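Side-chain contacts in deoxyribose-phosphate aldolase (Toxoplasma gondii, PDB 4EIV), which belongs to the deoxyribose-phosphate aldolase family, enzymes built on a closed eight-stranded parallel beta/alpha barrel with helices around the outside: residues A[61-66]-A[91-96]; A[139-144]-A[153-158]. One frame throughout, in Å; residues are numbered along the deposited sequence. Where two conformers were deposited one is given.

Overall arrangement
Both contacts belong to one closed parallel beta/alpha barrel, and both reach its sheet. Interaction 1 links the loops that follow strands 59-62 and 85-90. It is a surface contact at the C-terminal ends of the barrel strands, where active sites of such barrels usually lie. Interaction 2 lies in the wall, where helix 130-148 packs on the outer face of strand 152-156. It is fully buried and apolar. The centres of the two contacts are about 13 Å apart, and each is about 12 Å from the centre of the chain. They meet where Asn91 ND2 lies 3.7 Å from Leu140 CD2, a packing contact. Along the chain, interaction 1 closes before interaction 2 begins.

Interaction 1. Residues A[61-66]-A[91-96]; sequences SVRPAF and NFPEGT
Arg63 and Phe92 bring the two backbones nearest, with their CA atoms 7.7 Å apart. The contact joins two neighbouring loops of the beta/alpha barrel, at the C-terminal ends of strands 59-62 and 85-90. Arg63 reaches across the gap. Its CG stands anti to the carbonyl carbon (chi1 -56°), and a bend at chi2 (-61°) swings the guanidinium over to the second loop. Phe92 CB lies over one face of the guanidinium, toward the rim of that group. Arg63 NE is 3.9 Å from Phe92 CB. The guanidinium and phenyl planes are 41° apart, and the face meets CB, not the ring, so this is no stack. The ring continues away from Arg63 and touches Ser187. The cis peptide between Phe92 and Pro93 turns the loop at this point. Pro93 crosses the end of the arginine at about a right angle: its CD is 3.9 Å from Arg63 NH1, and its CB is 4.0 Å from Arg63 NH2. The strongest polar partner of Arg63 lies outside the two segments: NE is hydrogen-bonded to Leu35 O. That bond ties the same side chain to the loop after strand 30-34. Leu189 touches both Arg63 and Pro93. Arg63 NH1 comes within 3.7 Å of Phe92 O, a long approach and not a hydrogen bond.

Interaction 2. Residues A[139-144]-A[153-158]; sequences LLVSEV and LKVVLS
Val141 and Val144 of helix 130-148 pack against Leu153 and Val155 of strand 152-156. The helix belongs to the beta-alpha-beta crossover from strand 116-120 to strand 152-156, and it packs on the strand that follows it. The two segments are nearly antiparallel (161°), and their axes approach to 10.1 Å. The valines lie one turn apart on the helix. Leu153 and Val155 lie two residues apart on the outer face of the strand. Val155 CG2 is a bump set against the fork of Val141. It lies 3.7 Å from Val141 CG2 and 3.8 Å from Val141 CG1. The second fork belongs to Leu153. Its CG is anti to the backbone N (chi1 177°), and this turns the fork toward the helix. Val144 CG1 comes crosswise to this fork, 3.7 Å from Leu153 CD1 and 4.1 Å from Leu153 CD2. Leu153 CD2 in turn enters the hollow between the two valines. There it lies 4.0 Å from Val141 CG1 and 3.8 Å from the backbone Val141 O. Leu140 and Val144 also touch Val102 of helix 99-111, so the neighbouring helix shares the packing. Lys154, between Leu153 and Val155 in the chain, faces the barrel interior and forms salt bridges with Glu31, Glu116 and Glu118. Lys154 thus puts its charge on the side of the strand turned from the helix. The side chains that meet on the outer face are all aliphatic, so the helix is held here by methyl shape and burial, without directional polar bonds.

Interaction 1. Residues A[61-66]-A[91-96]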
ATOM      1  N   SER A  61     -16.623   7.003 -12.792  1.00 26.61           N
ATOM      2  CA  SER A  61     -17.770   7.724 -12.281  1.00 26.92           C
ATOM      3  C   SER A  61     -18.617   8.222 -13.436  1.00 25.76           C
ATOM      4  O   SER A  61     -18.140   8.981 -14.273  1.00 26.45           O
ATOM      5  CB  SER A  61     -17.362   8.928 -11.425  1.00 27.17           C
ATOM      6  OG  SER A  61     -16.637   8.536 -10.267  1.00 28.24           O
ATOM      7  N   VAL A  62     -19.871   7.801 -13.469  1.00 26.69           N
ATOM      8  CA  VAL A  62     -20.810   8.262 -14.492  1.00 26.89           C
ATOM      9  C   VAL A  62     -22.146   8.607 -13.868  1.00 26.94           C
ATOM     10  O   VAL A  62     -22.436   8.211 -12.747  1.00 26.43           O
ATOM     11  CB  VAL A  62     -21.068   7.167 -15.583  1.00 27.81           C
ATOM     12  CG1 VAL A  62     -19.811   6.922 -16.421  1.00 29.61           C
ATOM     13  CG2 VAL A  62     -21.566   5.894 -14.936  1.00 28.13           C
ATOM     14  N   ARG A  63     -22.985   9.314 -14.622  1.00 27.31           N
ATOM     15  CA  ARG A  63     -24.368   9.524 -14.193  1.00 27.87           C
ATOM     16  C   ARG A  63     -25.104   8.177 -14.327  1.00 28.38           C
ATOM     17  O   ARG A  63     -24.678   7.293 -15.099  1.00 28.96           O
ATOM     18  CB  ARG A  63     -25.093  10.560 -15.053  1.00 28.89           C
ATOM     19  CG  ARG A  63     -24.443  11.897 -15.147  1.00 29.53           C
ATOM     20  CD  ARG A  63     -24.291  12.640 -13.811  1.00 27.91           C
ATOM     21  NE  ARG A  63     -23.905  13.974 -14.217  1.00 27.34           N
ATOM     22  CZ  ARG A  63     -24.763  14.945 -14.565  1.00 26.98           C
ATOM     23  NH1 ARG A  63     -26.064  14.816 -14.343  1.00 28.83           N
ATOM     24  NH2 ARG A  63     -24.301  16.070 -15.078  1.00 27.30           N
ATOM     25  N   PRO A  64     -26.213   7.993 -13.590  1.00 28.33           N
ATOM     26  CA  PRO A  64     -26.982   6.764 -13.675  1.00 29.65           C
ATOM     27  C   PRO A  64     -27.308   6.344 -15.120  1.00 30.42           C
ATOM     28  O   PRO A  64     -27.319   5.150 -15.404  1.00 32.25           O
ATOM     29  CB  PRO A  64     -28.229   7.098 -12.865  1.00 29.40           C
ATOM     30  CG  PRO A  64     -27.709   8.015 -11.822  1.00 28.26           C
ATOM     31  CD  PRO A  64     -26.719   8.869 -12.514  1.00 27.46           C
ATOM     32  N   ALA A  65     -27.502   7.306 -16.029  1.00 30.23           N
ATOM     33  CA  ALA A  65     -27.841   7.016 -17.446  1.00 31.42           C
ATOM     34  C   ALA A  65     -26.850   6.141 -18.206  1.00 31.87           C
ATOM     35  O   ALA A  65     -27.210   5.579 -19.232  1.00 33.15           O
ATOM     36  CB  ALA A  65     -28.048   8.307 -18.216  1.00 32.96           C
ATOM     37  N   PHE A  66     -25.614   6.026 -17.726  1.00 30.43           N
ATOM     38  CA  PHE A  66     -24.613   5.198 -18.425  1.00 31.12           C
ATOM     39  C   PHE A  66     -24.190   3.922 -17.710  1.00 31.58           C
ATOM     40  O   PHE A  66     -23.347   3.191 -18.229  1.00 32.83           O
ATOM     41  CB  PHE A  66     -23.387   6.043 -18.825  1.00 30.06           C
ATOM     42  CG  PHE A  66     -23.682   7.002 -19.934  1.00 32.17           C
ATOM     43  CD1 PHE A  66     -23.726   6.556 -21.244  1.00 34.55           C
ATOM     44  CD2 PHE A  66     -23.966   8.328 -19.679  1.00 33.68           C
ATOM     45  CE1 PHE A  66     -24.034   7.409 -22.278  1.00 36.83           C
ATOM     46  CE2 PHE A  66     -24.276   9.199 -20.724  1.00 36.09           C
ATOM     47  CZ  PHE A  66     -24.312   8.730 -22.024  1.00 37.00           C
ATOM     48  N   ASN A  91     -27.735  12.852  -7.362  1.00 24.42           N
ATOM     49  CA  ASN A  91     -27.978  14.255  -6.968  1.00 24.02           C
ATOM     50  C   ASN A  91     -27.083  15.239  -7.734  1.00 24.02           C
ATOM     51  O   ASN A  91     -26.845  16.323  -7.253  1.00 23.99           O
ATOM     52  CB  ASN A  91     -27.844  14.481  -5.458  1.00 23.29           C
ATOM     53  CG  ASN A  91     -28.797  15.554  -4.926  1.00 23.27           C
ATOM     54  OD1 ASN A  91     -29.745  15.992  -5.605  1.00 24.76           O
ATOM     55  ND2 ASN A  91     -28.548  15.985  -3.688  1.00 24.64           N
ATOM     56  N   PHE A  92     -26.583  14.820  -8.890  1.00 23.75           N
ATOM     57  CA  PHE A  92     -25.747  15.640  -9.732  1.00 23.49           C
ATOM     58  C   PHE A  92     -26.606  16.373 -10.767  1.00 24.71           C
ATOM     59  O   PHE A  92     -27.660  15.895 -11.169  1.00 25.57           O
ATOM     60  CB  PHE A  92     -24.690  14.783 -10.477  1.00 25.02           C
ATOM     61  CG  PHE A  92     -23.403  14.558  -9.712  1.00 24.81           C
ATOM     62  CD1 PHE A  92     -22.184  14.950 -10.255  1.00 27.29           C
ATOM     63  CD2 PHE A  92     -23.427  13.919  -8.473  1.00 25.13           C
ATOM     64  CE1 PHE A  92     -21.000  14.734  -9.561  1.00 27.58           C
ATOM     65  CE2 PHE A  92     -22.237  13.684  -7.778  1.00 25.85           C
ATOM     66  CZ  PHE A  92     -21.038  14.105  -8.322  1.00 26.38           C
ATOM     67  N   PRO A  93     -26.114  17.521 -11.249  1.00 24.58           N
ATOM     68  CA  PRO A  93     -24.837  18.168 -10.913  1.00 24.82           C
ATOM     69  C   PRO A  93     -24.930  19.246  -9.840  1.00 24.52           C
ATOM     70  O   PRO A  93     -23.893  19.791  -9.465  1.00 25.40           O
ATOM     71  CB  PRO A  93     -24.431  18.823 -12.239  1.00 26.27           C
ATOM     72  CG  PRO A  93     -25.729  19.220 -12.851  1.00 26.45           C
ATOM     73  CD  PRO A  93     -26.747  18.185 -12.406  1.00 25.44           C
ATOM     74  N   GLU A  94     -26.140  19.571  -9.362  1.00 23.74           N
ATOM     75  CA  GLU A  94     -26.346  20.718  -8.472  1.00 24.57           C
ATOM     76  C   GLU A  94     -26.775  20.439  -7.048  1.00 23.74           C
ATOM     77  O   GLU A  94     -26.845  21.393  -6.241  1.00 24.83           O
ATOM     78  CB  GLU A  94     -27.332  21.707  -9.121  1.00 25.50           C
ATOM     79  CG  GLU A  94     -26.825  22.335 -10.409  1.00 26.82           C
ATOM     80  CD  GLU A  94     -25.605  23.252 -10.233  1.00 28.96           C
ATOM     81  OE1 GLU A  94     -25.251  23.585  -9.097  1.00 30.24           O
ATOM     82  OE2 GLU A  94     -25.023  23.678 -11.253  1.00 36.11           O
ATOM     83  N   GLY A  95     -27.078  19.186  -6.701  1.00 23.81           N
ATOM     84  CA  GLY A  95     -27.443  18.850  -5.315  1.00 24.39           C
ATOM     85  C   GLY A  95     -28.821  19.349  -4.922  1.00 24.91           C
ATOM     86  O   GLY A  95     -29.045  19.648  -3.763  1.00 24.69           O
ATOM     87  N   THR A  96     -29.721  19.441  -5.907  1.00 24.94           N
ATOM     88  CA  THR A  96     -31.056  20.006  -5.754  1.00 25.65           C
ATOM     89  C   THR A  96     -32.191  18.997  -5.531  1.00 25.73           C
ATOM     90  O   THR A  96     -33.356  19.354  -5.537  1.00 26.89           O
ATOM     91  CB  THR A  96     -31.397  20.858  -7.004  1.00 26.41           C
ATOM     92  OG1 THR A  96     -31.118  20.089  -8.196  1.00 29.38           O
ATOM     93  CG2 THR A  96     -30.574  22.126  -7.038  1.00 28.32           C
TER

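Interaction 2. Residues A[139-144]-A[153-158]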
ATOM      1  N   LEU A 139     -30.154  13.764   6.621  0.50 26.96           N
ATOM      2  CA  LEU A 139     -31.329  13.041   6.141  0.50 27.81           C
ATOM      3  C   LEU A 139     -31.150  12.548   4.710  0.50 27.38           C
ATOM      4  O   LEU A 139     -31.636  11.476   4.352  0.50 29.31           O
ATOM      5  CB  LEU A 139     -32.573  13.911   6.253  0.50 28.47           C
ATOM      6  CG  LEU A 139     -33.863  13.151   5.940  0.50 27.58           C
ATOM      7  CD1 LEU A 139     -34.156  11.961   6.878  0.50 28.73           C
ATOM      8  CD2 LEU A 139     -35.038  14.139   5.963  0.50 30.39           C
ATOM      9  N   LEU A 140     -30.495  13.341   3.869  1.00 26.27           N
ATOM     10  CA  LEU A 140     -30.172  12.875   2.511  1.00 25.38           C
ATOM     11  C   LEU A 140     -29.287  11.620   2.596  1.00 25.77           C
ATOM     12  O   LEU A 140     -29.593  10.573   2.018  1.00 26.68           O
ATOM     13  CB  LEU A 140     -29.444  13.989   1.740  1.00 24.90           C
ATOM     14  CG  LEU A 140     -28.919  13.596   0.364  1.00 24.90           C
ATOM     15  CD1 LEU A 140     -30.024  13.106  -0.604  1.00 26.95           C
ATOM     16  CD2 LEU A 140     -28.111  14.756  -0.220  1.00 25.51           C
ATOM     17  N   VAL A 141     -28.186  11.752   3.318  1.00 25.22           N
ATOM     18  CA  VAL A 141     -27.186  10.694   3.392  1.00 24.74           C
ATOM     19  C   VAL A 141     -27.766   9.440   4.048  1.00 26.04           C
ATOM     20  O   VAL A 141     -27.565   8.321   3.549  1.00 27.42           O
ATOM     21  CB  VAL A 141     -25.905  11.168   4.104  1.00 24.26           C
ATOM     22  CG1 VAL A 141     -24.885  10.020   4.266  1.00 25.82           C
ATOM     23  CG2 VAL A 141     -25.232  12.260   3.329  1.00 23.68           C
ATOM     24  N   SER A 142     -28.491   9.600   5.144  0.60 27.27           N
ATOM     25  CA  SER A 142     -29.049   8.419   5.816  0.60 27.69           C
ATOM     26  C   SER A 142     -30.105   7.677   4.980  0.60 29.22           C
ATOM     27  O   SER A 142     -30.190   6.446   5.038  0.60 30.56           O
ATOM     28  CB  SER A 142     -29.598   8.768   7.207  0.60 28.14           C
ATOM     29  OG  SER A 142     -30.673   9.689   7.157  0.60 26.81           O
ATOM     30  N   GLU A 143     -30.928   8.421   4.246  1.00 29.29           N
ATOM     31  CA  GLU A 143     -31.907   7.829   3.350  1.00 30.66           C
ATOM     32  C   GLU A 143     -31.270   7.106   2.177  1.00 29.78           C
ATOM     33  O   GLU A 143     -31.686   6.010   1.818  1.00 31.71           O
ATOM     34  CB  GLU A 143     -32.914   8.886   2.895  1.00 31.66           C
ATOM     35  CG  GLU A 143     -33.871   9.271   4.029  1.00 35.05           C
ATOM     36  CD  GLU A 143     -34.744   8.125   4.461  1.00 38.86           C
ATOM     37  OE1 GLU A 143     -34.815   7.858   5.686  1.00 44.49           O
ATOM     38  OE2 GLU A 143     -35.316   7.456   3.565  1.00 43.46           O
ATOM     39  N   VAL A 144     -30.245   7.719   1.586  1.00 28.16           N
ATOM     40  CA  VAL A 144     -29.543   7.068   0.484  1.00 28.79           C
ATOM     41  C   VAL A 144     -28.802   5.827   0.995  1.00 29.04           C
ATOM     42  O   VAL A 144     -28.784   4.774   0.327  1.00 29.53           O
ATOM     43  CB  VAL A 144     -28.603   8.065  -0.249  1.00 27.64           C
ATOM     44  CG1 VAL A 144     -27.723   7.341  -1.292  1.00 29.21           C
ATOM     45  CG2 VAL A 144     -29.435   9.152  -0.929  1.00 29.55           C
ATOM     46  N   LEU A 153     -21.071   4.113  -0.132  1.00 26.54           N
ATOM     47  CA  LEU A 153     -21.666   5.435  -0.372  1.00 26.67           C
ATOM     48  C   LEU A 153     -20.616   6.513  -0.104  1.00 25.65           C
ATOM     49  O   LEU A 153     -20.160   6.681   1.049  1.00 25.75           O
ATOM     50  CB  LEU A 153     -22.869   5.709   0.534  1.00 27.31           C
ATOM     51  CG  LEU A 153     -23.530   7.092   0.423  1.00 26.59           C
ATOM     52  CD1 LEU A 153     -23.989   7.378  -0.974  1.00 28.10           C
ATOM     53  CD2 LEU A 153     -24.684   7.198   1.424  1.00 28.01           C
ATOM     54  N   LYS A 154     -20.193   7.205  -1.152  1.00 24.07           N
ATOM     55  CA  LYS A 154     -19.322   8.352  -1.032  1.00 24.20           C
ATOM     56  C   LYS A 154     -20.207   9.596  -1.003  1.00 23.21           C
ATOM     57  O   LYS A 154     -21.181   9.678  -1.766  1.00 25.09           O
ATOM     58  CB  LYS A 154     -18.381   8.454  -2.203  1.00 25.05           C
ATOM     59  CG  LYS A 154     -17.592   7.189  -2.541  1.00 25.65           C
ATOM     60  CD  LYS A 154     -16.324   7.614  -3.226  1.00 27.45           C
ATOM     61  CE  LYS A 154     -15.445   6.500  -3.758  1.00 30.12           C
ATOM     62  NZ  LYS A 154     -16.022   5.894  -5.000  1.00 31.14           N
ATOM     63  N   VAL A 155     -19.924  10.526  -0.095  1.00 22.85           N
ATOM     64  CA  VAL A 155     -20.675  11.781  -0.028  1.00 22.76           C
ATOM     65  C   VAL A 155     -19.742  12.907  -0.497  1.00 22.40           C
ATOM     66  O   VAL A 155     -18.645  13.100   0.044  1.00 22.25           O
ATOM     67  CB  VAL A 155     -21.230  12.027   1.362  1.00 23.31           C
ATOM     68  CG1 VAL A 155     -22.020  13.318   1.431  1.00 22.69           C
ATOM     69  CG2 VAL A 155     -22.136  10.872   1.761  1.00 24.32           C
ATOM     70  N   VAL A 156     -20.196  13.638  -1.511  1.00 21.75           N
ATOM     71  CA  VAL A 156     -19.451  14.686  -2.169  1.00 21.91           C
ATOM     72  C   VAL A 156     -19.830  15.980  -1.468  1.00 22.47           C
ATOM     73  O   VAL A 156     -20.982  16.420  -1.517  1.00 22.97           O
ATOM     74  CB  VAL A 156     -19.759  14.692  -3.673  1.00 22.11           C
ATOM     75  CG1 VAL A 156     -18.890  15.636  -4.359  1.00 22.67           C
ATOM     76  CG2 VAL A 156     -19.630  13.312  -4.283  1.00 24.71           C
ATOM     77  N   LEU A 157     -18.830  16.640  -0.882  1.00 23.16           N
ATOM     78  CA  LEU A 157     -19.071  17.777  -0.004  1.00 23.73           C
ATOM     79  C   LEU A 157     -19.111  19.150  -0.673  1.00 25.85           C
ATOM     80  O   LEU A 157     -19.564  20.122  -0.048  1.00 27.91           O
ATOM     81  CB  LEU A 157     -17.993  17.803   1.086  1.00 24.04           C
ATOM     82  CG  LEU A 157     -17.911  16.585   1.995  1.00 24.25           C
ATOM     83  CD1 LEU A 157     -16.750  16.769   3.001  1.00 26.80           C
ATOM     84  CD2 LEU A 157     -19.221  16.310   2.721  1.00 25.46           C
ATOM     85  N   SER A 158     -18.706  19.227  -1.927  0.60 25.82           N
ATOM     86  CA  SER A 158     -18.641  20.497  -2.637  0.60 27.23           C
ATOM     87  C   SER A 158     -18.974  20.291  -4.090  0.60 27.81           C
ATOM     88  O   SER A 158     -18.602  19.275  -4.682  0.60 26.98           O
ATOM     89  CB  SER A 158     -17.240  21.113  -2.491  0.60 28.03           C
ATOM     90  OG  SER A 158     -17.083  22.309  -3.242  0.60 31.19           O
TER